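Structural polyprotein, VP2 (Israeli acute paralysis virus, PDB 5CDD) probably serves as a structural component of the viral capsid, being the VP2 portion of the structural polyprotein in a virus that infects honeybees. Local coordinates at residues F8-V13 with S186-V191; F68-C73 with L190-Y195. All coordinates share one frame; numbering follows the deposited sequence.

Interaction 1. Residues F8-V13 with S186-V191; sequences FLQRPV and SNISLV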
loop_
_atom_site.group_PDB
_atom_site.type_symbol
_atom_site.label_atom_id
_atom_site.label_comp_id
_atom_site.label_asym_id
_atom_site.label_seq_id
_atom_site.Cartn_x
_atom_site.Cartn_y
_atom_site.Cartn_z
ATOM N N PHE C 8 -58.347 -20.193 -22.885
ATOM C CA PHE C 8 -59.674 -20.411 -22.323
ATOM C C PHE C 8 -59.739 -19.943 -20.875
ATOM O O PHE C 8 -60.781 -19.487 -20.406
ATOM C CB PHE C 8 -60.034 -21.899 -22.421
ATOM C CG PHE C 8 -61.400 -22.237 -21.888
ATOM C CD1 PHE C 8 -61.604 -22.452 -20.527
ATOM C CD2 PHE C 8 -62.484 -22.342 -22.751
ATOM C CE1 PHE C 8 -62.870 -22.768 -20.036
ATOM C CE2 PHE C 8 -63.751 -22.657 -22.269
ATOM C CZ PHE C 8 -63.944 -22.870 -20.910
ATOM N N LEU C 9 -58.620 -20.055 -20.167
ATOM C CA LEU C 9 -58.560 -19.642 -18.772
ATOM C C LEU C 9 -58.530 -18.123 -18.648
ATOM O O LEU C 9 -58.788 -17.578 -17.574
ATOM C CB LEU C 9 -57.327 -20.240 -18.095
ATOM C CG LEU C 9 -57.275 -21.767 -18.009
ATOM C CD1 LEU C 9 -55.982 -22.191 -17.339
ATOM C CD2 LEU C 9 -58.472 -22.286 -17.230
ATOM N N GLN C 10 -58.219 -17.441 -19.746
ATOM C CA GLN C 10 -58.163 -15.985 -19.740
ATOM C C GLN C 10 -59.493 -15.376 -20.161
ATOM O O GLN C 10 -59.626 -14.155 -20.244
ATOM C CB GLN C 10 -57.056 -15.493 -20.671
ATOM C CG GLN C 10 -55.692 -16.074 -20.359
ATOM C CD GLN C 10 -54.584 -15.384 -21.121
ATOM O OE1 GLN C 10 -54.632 -15.275 -22.346
ATOM N NE2 GLN C 10 -53.572 -14.914 -20.400
ATOM N N ARG C 11 -60.474 -16.233 -20.428
ATOM C CA ARG C 11 -61.801 -15.777 -20.827
ATOM C C ARG C 11 -62.571 -15.275 -19.614
ATOM O O ARG C 11 -62.760 -16.007 -18.641
ATOM C CB ARG C 11 -62.589 -16.917 -21.475
ATOM C CG ARG C 11 -62.051 -17.384 -22.804
ATOM C CD ARG C 11 -62.922 -18.500 -23.341
ATOM N NE ARG C 11 -62.527 -18.922 -24.679
ATOM C CZ ARG C 11 -63.155 -19.862 -25.377
ATOM N NH1 ARG C 11 -64.211 -20.479 -24.861
ATOM N NH2 ARG C 11 -62.730 -20.181 -26.591
ATOM N N PRO C 12 -63.021 -14.010 -19.652
ATOM C CA PRO C 12 -63.777 -13.445 -18.531
ATOM C C PRO C 12 -65.083 -14.206 -18.324
ATOM O O PRO C 12 -65.737 -14.580 -19.293
ATOM C CB PRO C 12 -64.026 -12.005 -18.977
ATOM C CG PRO C 12 -62.847 -11.699 -19.841
ATOM C CD PRO C 12 -62.724 -12.970 -20.653
ATOM N N VAL C 13 -65.456 -14.435 -17.070
ATOM C CA VAL C 13 -66.690 -15.146 -16.761
ATOM C C VAL C 13 -67.428 -14.430 -15.638
ATOM O O VAL C 13 -66.802 -13.966 -14.686
ATOM C CB VAL C 13 -66.401 -16.594 -16.317
ATOM C CG1 VAL C 13 -65.744 -17.349 -17.436
ATOM C CG2 VAL C 13 -65.491 -16.607 -15.111
ATOM N N SER C 186 -54.528 -14.615 -15.782
ATOM C CA SER C 186 -53.489 -14.075 -16.650
ATOM C C SER C 186 -52.154 -14.561 -16.087
ATOM O O SER C 186 -52.093 -14.989 -14.933
ATOM C CB SER C 186 -53.538 -12.546 -16.667
ATOM O OG SER C 186 -53.310 -12.005 -15.380
ATOM N N ASN C 187 -51.095 -14.510 -16.890
ATOM C CA ASN C 187 -49.783 -14.977 -16.445
ATOM C C ASN C 187 -49.852 -16.448 -16.080
ATOM O O ASN C 187 -49.148 -16.913 -15.183
ATOM C CB ASN C 187 -49.316 -14.184 -15.227
ATOM C CG ASN C 187 -48.299 -13.138 -15.582
ATOM O OD1 ASN C 187 -48.551 -12.276 -16.419
ATOM N ND2 ASN C 187 -47.132 -13.209 -14.951
ATOM N N ILE C 188 -50.700 -17.175 -16.795
ATOM C CA ILE C 188 -50.906 -18.589 -16.541
ATOM C C ILE C 188 -49.705 -19.477 -16.820
ATOM O O ILE C 188 -49.024 -19.337 -17.838
ATOM C CB ILE C 188 -52.090 -19.122 -17.350
ATOM C CG1 ILE C 188 -53.303 -18.214 -17.140
ATOM C CG2 ILE C 188 -52.404 -20.548 -16.919
ATOM C CD1 ILE C 188 -54.430 -18.492 -18.084
ATOM N N SER C 189 -49.463 -20.396 -15.892
ATOM C CA SER C 189 -48.377 -21.360 -15.990
ATOM C C SER C 189 -49.001 -22.709 -15.625
ATOM O O SER C 189 -49.370 -22.935 -14.472
ATOM C CB SER C 189 -47.267 -21.006 -15.003
ATOM O OG SER C 189 -46.188 -21.913 -15.115
ATOM N N LEU C 190 -49.124 -23.597 -16.606
ATOM C CA LEU C 190 -49.743 -24.907 -16.397
ATOM C C LEU C 190 -48.753 -26.038 -16.678
ATOM O O LEU C 190 -48.355 -26.233 -17.822
ATOM C CB LEU C 190 -50.958 -25.020 -17.319
ATOM C CG LEU C 190 -52.134 -25.924 -16.967
ATOM C CD1 LEU C 190 -52.651 -25.633 -15.565
ATOM C CD2 LEU C 190 -53.231 -25.677 -17.988
ATOM N N VAL C 191 -48.504 -26.885 -15.755
ATOM C CA VAL C 191 -47.626 -27.857 -15.900
ATOM C C VAL C 191 -47.729 -29.054 -15.174
ATOM O O VAL C 191 -48.113 -29.021 -14.301
ATOM C CB VAL C 191 -46.294 -27.442 -15.537
ATOM C CG1 VAL C 191 -45.933 -26.340 -16.209
ATOM C CG2 VAL C 191 -46.075 -26.956 -14.256
#

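Interaction 2. Residues F68-C73 with L190-Y195; sequences FKYLRC and LVIPTY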
loop_
_atom_site.group_PDB
_atom_site.type_symbol
_atom_site.label_atom_id
_atom_site.label_comp_id
_atom_site.label_asym_id
_atom_site.label_seq_id
_atom_site.Cartn_x
_atom_site.Cartn_y
_atom_site.Cartn_z
ATOM N N PHE C 68 -53.962 -31.910 -14.918
ATOM C CA PHE C 68 -52.800 -31.045 -14.754
ATOM C C PHE C 68 -52.550 -30.931 -13.255
ATOM O O PHE C 68 -53.494 -30.910 -12.467
ATOM C CB PHE C 68 -53.054 -29.671 -15.363
ATOM C CG PHE C 68 -52.594 -29.551 -16.784
ATOM C CD1 PHE C 68 -51.247 -29.674 -17.103
ATOM C CD2 PHE C 68 -53.506 -29.314 -17.806
ATOM C CE1 PHE C 68 -50.811 -29.562 -18.421
ATOM C CE2 PHE C 68 -53.081 -29.202 -19.128
ATOM C CZ PHE C 68 -51.731 -29.325 -19.435
ATOM N N LYS C 69 -51.286 -30.852 -12.861
ATOM C CA LYS C 69 -50.951 -30.794 -11.444
ATOM C C LYS C 69 -50.732 -29.413 -10.835
ATOM O O LYS C 69 -51.317 -29.094 -9.798
ATOM C CB LYS C 69 -49.721 -31.666 -11.179
ATOM C CG LYS C 69 -49.305 -31.743 -9.720
ATOM C CD LYS C 69 -50.394 -32.363 -8.870
ATOM C CE LYS C 69 -49.934 -32.534 -7.437
ATOM N NZ LYS C 69 -50.981 -33.180 -6.605
ATOM N N TYR C 70 -49.895 -28.593 -11.464
ATOM C CA TYR C 70 -49.600 -27.270 -10.922
ATOM C C TYR C 70 -50.011 -26.085 -11.784
ATOM O O TYR C 70 -49.907 -26.119 -13.009
ATOM C CB TYR C 70 -48.107 -27.168 -10.606
ATOM C CG TYR C 70 -47.634 -28.192 -9.604
ATOM C CD1 TYR C 70 -48.105 -28.182 -8.291
ATOM C CD2 TYR C 70 -46.724 -29.182 -9.970
ATOM C CE1 TYR C 70 -47.682 -29.135 -7.365
ATOM C CE2 TYR C 70 -46.293 -30.141 -9.054
ATOM C CZ TYR C 70 -46.776 -30.111 -7.755
ATOM O OH TYR C 70 -46.354 -31.055 -6.848
ATOM N N LEU C 71 -50.464 -25.030 -11.116
ATOM C CA LEU C 71 -50.893 -23.810 -11.782
ATOM C C LEU C 71 -50.276 -22.594 -11.107
ATOM O O LEU C 71 -50.086 -22.573 -9.892
ATOM C CB LEU C 71 -52.418 -23.690 -11.735
ATOM C CG LEU C 71 -53.019 -22.376 -12.245
ATOM C CD1 LEU C 71 -52.765 -22.229 -13.738
ATOM C CD2 LEU C 71 -54.505 -22.356 -11.958
ATOM N N ARG C 72 -49.960 -21.585 -11.910
ATOM C CA ARG C 72 -49.384 -20.342 -11.414
ATOM C C ARG C 72 -50.080 -19.253 -12.221
ATOM O O ARG C 72 -50.132 -19.337 -13.446
ATOM C CB ARG C 72 -47.878 -20.310 -11.674
ATOM C CG ARG C 72 -47.157 -19.171 -10.981
ATOM C CD ARG C 72 -45.752 -18.991 -11.528
ATOM N NE ARG C 72 -45.034 -17.930 -10.827
ATOM C CZ ARG C 72 -44.548 -18.042 -9.594
ATOM N NH1 ARG C 72 -44.698 -19.177 -8.921
ATOM N NH2 ARG C 72 -43.918 -17.020 -9.029
ATOM N N CYS C 73 -50.621 -18.239 -11.554
ATOM C CA CYS C 73 -51.326 -17.190 -12.283
ATOM C C CYS C 73 -51.743 -15.988 -11.445
ATOM O O CYS C 73 -51.704 -16.019 -10.215
ATOM C CB CYS C 73 -52.584 -17.780 -12.916
ATOM S SG CYS C 73 -53.753 -18.421 -11.681
ATOM N N LEU C 190 -49.124 -23.597 -16.606
ATOM C CA LEU C 190 -49.743 -24.907 -16.397
ATOM C C LEU C 190 -48.753 -26.038 -16.678
ATOM O O LEU C 190 -48.355 -26.233 -17.822
ATOM C CB LEU C 190 -50.958 -25.020 -17.319
ATOM C CG LEU C 190 -52.134 -25.924 -16.967
ATOM C CD1 LEU C 190 -52.651 -25.633 -15.565
ATOM C CD2 LEU C 190 -53.231 -25.677 -17.988
ATOM N N VAL C 191 -48.504 -26.885 -15.755
ATOM C CA VAL C 191 -47.626 -27.857 -15.900
ATOM C C VAL C 191 -47.729 -29.054 -15.174
ATOM O O VAL C 191 -48.113 -29.021 -14.301
ATOM C CB VAL C 191 -46.294 -27.442 -15.537
ATOM C CG1 VAL C 191 -45.933 -26.340 -16.209
ATOM C CG2 VAL C 191 -46.075 -26.956 -14.256
ATOM N N ILE C 192 -47.279 -30.171 -15.694
ATOM C CA ILE C 192 -47.234 -31.550 -15.184
ATOM C C ILE C 192 -48.478 -32.366 -15.216
ATOM O O ILE C 192 -49.291 -31.920 -14.805
ATOM C CB ILE C 192 -46.656 -31.648 -13.856
ATOM C CG1 ILE C 192 -45.498 -30.828 -13.745
ATOM C CG2 ILE C 192 -46.437 -32.991 -13.336
ATOM C CD1 ILE C 192 -44.417 -31.329 -14.362
ATOM N N PRO C 193 -48.575 -33.599 -15.790
ATOM C CA PRO C 193 -49.823 -34.278 -15.812
ATOM C C PRO C 193 -50.014 -35.220 -14.866
ATOM O O PRO C 193 -49.201 -35.661 -14.402
ATOM C CB PRO C 193 -49.696 -35.032 -16.995
ATOM C CG PRO C 193 -48.683 -34.502 -17.748
ATOM C CD PRO C 193 -47.836 -34.490 -16.727
ATOM N N THR C 194 -51.207 -35.546 -14.587
ATOM C CA THR C 194 -51.639 -36.429 -13.505
ATOM C C THR C 194 -52.964 -37.092 -13.874
ATOM O O THR C 194 -53.787 -36.509 -14.576
ATOM C CB THR C 194 -51.825 -35.645 -12.187
ATOM O OG1 THR C 194 -52.365 -36.509 -11.178
ATOM C CG2 THR C 194 -52.752 -34.463 -12.406
ATOM N N TYR C 195 -53.169 -38.319 -13.409
ATOM C CA TYR C 195 -54.410 -39.016 -13.702
ATOM C C TYR C 195 -55.494 -38.639 -12.693
ATOM O O TYR C 195 -56.672 -38.913 -12.910
ATOM C CB TYR C 195 -54.188 -40.534 -13.707
ATOM C CG TYR C 195 -53.860 -41.136 -12.358
ATOM C CD1 TYR C 195 -54.835 -41.263 -11.366
ATOM C CD2 TYR C 195 -52.572 -41.580 -12.071
ATOM C CE1 TYR C 195 -54.531 -41.816 -10.121
ATOM C CE2 TYR C 195 -52.258 -42.131 -10.832
ATOM C CZ TYR C 195 -53.239 -42.246 -9.862
ATOM O OH TYR C 195 -52.926 -42.782 -8.634
#

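Interaction 1. Residues F8-V13 with S186-V191
Leu9 and Gln10, in the region of helix 2-9 and the loop that follows it, close around Ile188 of strand 188-193, just past the corner that the chain turns at 187, in the jelly roll of the picornavirus capsid family. The centre of the cluster is the outer methyl of Ile188. Its CG1 lies anti to the carbonyl carbon (chi1 -50°), and the extended arm beyond it carries CD1 to Leu9 CB, 3.4 Å away, while the same Ile188 CD1 lies 3.6 Å from Gln10 CG. Leu9 and Ile188 cross obliquely, and Leu9 CD1 also lies 4.0 Å from Ile188 CG2. The two branched aliphatic residues suit this place as an apolar match: the leucine offers its CB and one methyl, the isoleucine both its CD1 and its CG2. Leu190, two residues along the strand, adds a looser touch of its CD2 on Leu9 CD1, and Ile6 of the same helix also packs on Ile188.

Gln10 suits the boundary: its aliphatic stem shares the apolar contact, and its amide passes on to the corner at Ser186 and Asn187. No hydrogen bond joins the two segments. Ser186 OG is bonded to Gln76 OE1, and the Gln10 amide nitrogen makes a weak hydrogen bond to Glu9 of a neighbouring subunit. That nitrogen, Gln10 NE2, stands 3.8 Å from Ser186 CA.

Interaction 2. Residues F68-C73 with L190-Y195
Phe68 and Leu190 lie on the same face of an antiparallel strand pair, 68-73 with 190-193, and the leucine sits squarely over the aromatic ring. Leu190 CG is 3.7 Å from the centroid of the Phe68 ring and 13° off its normal, a CH-pi contact. Leu190 CG is anti to the backbone N (chi1 -153°), and the two side chains cross at about a right angle. From there Leu190 CD2 spreads over Phe68 CD2 and CE2, whereas Leu190 CD1 turns the other way and reaches Leu71 CD1 at 3.9 Å. A forked aliphatic residue suits this position because its two methyls serve different neighbours. Ile5 of helix 2-9 packs on both Phe68 and Leu190.

These strands belong to the jelly roll of the picornavirus capsid protein family, and in its sheet strand 68-81 lies beside 188-193. Tyr70 and Val191 form a hydrogen-bonded pair: Val191 N donates to Tyr70 O at 3.2 Å, and Tyr70 N returns a weak bond to Val191 O. Lys69 N also bonds across, to Ile192 O at 3.0 Å. Two successive amides thus point at the partner strand, an irregularity that accompanies the helical psi of Lys69.

On the other face of the pair, Tyr70 CB touches Val191 CG2. Ile192 points to neither of these two faces, yet its CG1 meets the edge of the Tyr70 ring. Lys69 suits its place by being long: its CG lies over the Tyr70 ring, while its ammonium leaves for a salt bridge with Asp146. Thr194 divides its branches, OG1 bonding to Glu158 of a neighbouring subunit and CG2 lying 3.6 Å from Phe68 O.

Both contacts use strand 188-193, sharing Leu190 and Val191, and their centres lie about 12 Å apart. Interaction 2 is the larger and more buried; the backbone ladder of a sheet defines it, with side chains packed on both faces. Interaction 1 is smaller and only partly buried, and it sets helix 2-9 and its following loop against the strand with apolar contacts and no hydrogen bond across. The two meet directly: Ser189 N probably bonds to Arg72 O at 2.7 Å, which carries the ladder of 68-73 toward the corner at 187, and Ile188 CG2 packs on Leu71 CD1. Aliphatic side chains thus run on from interaction 1 to the strand pair.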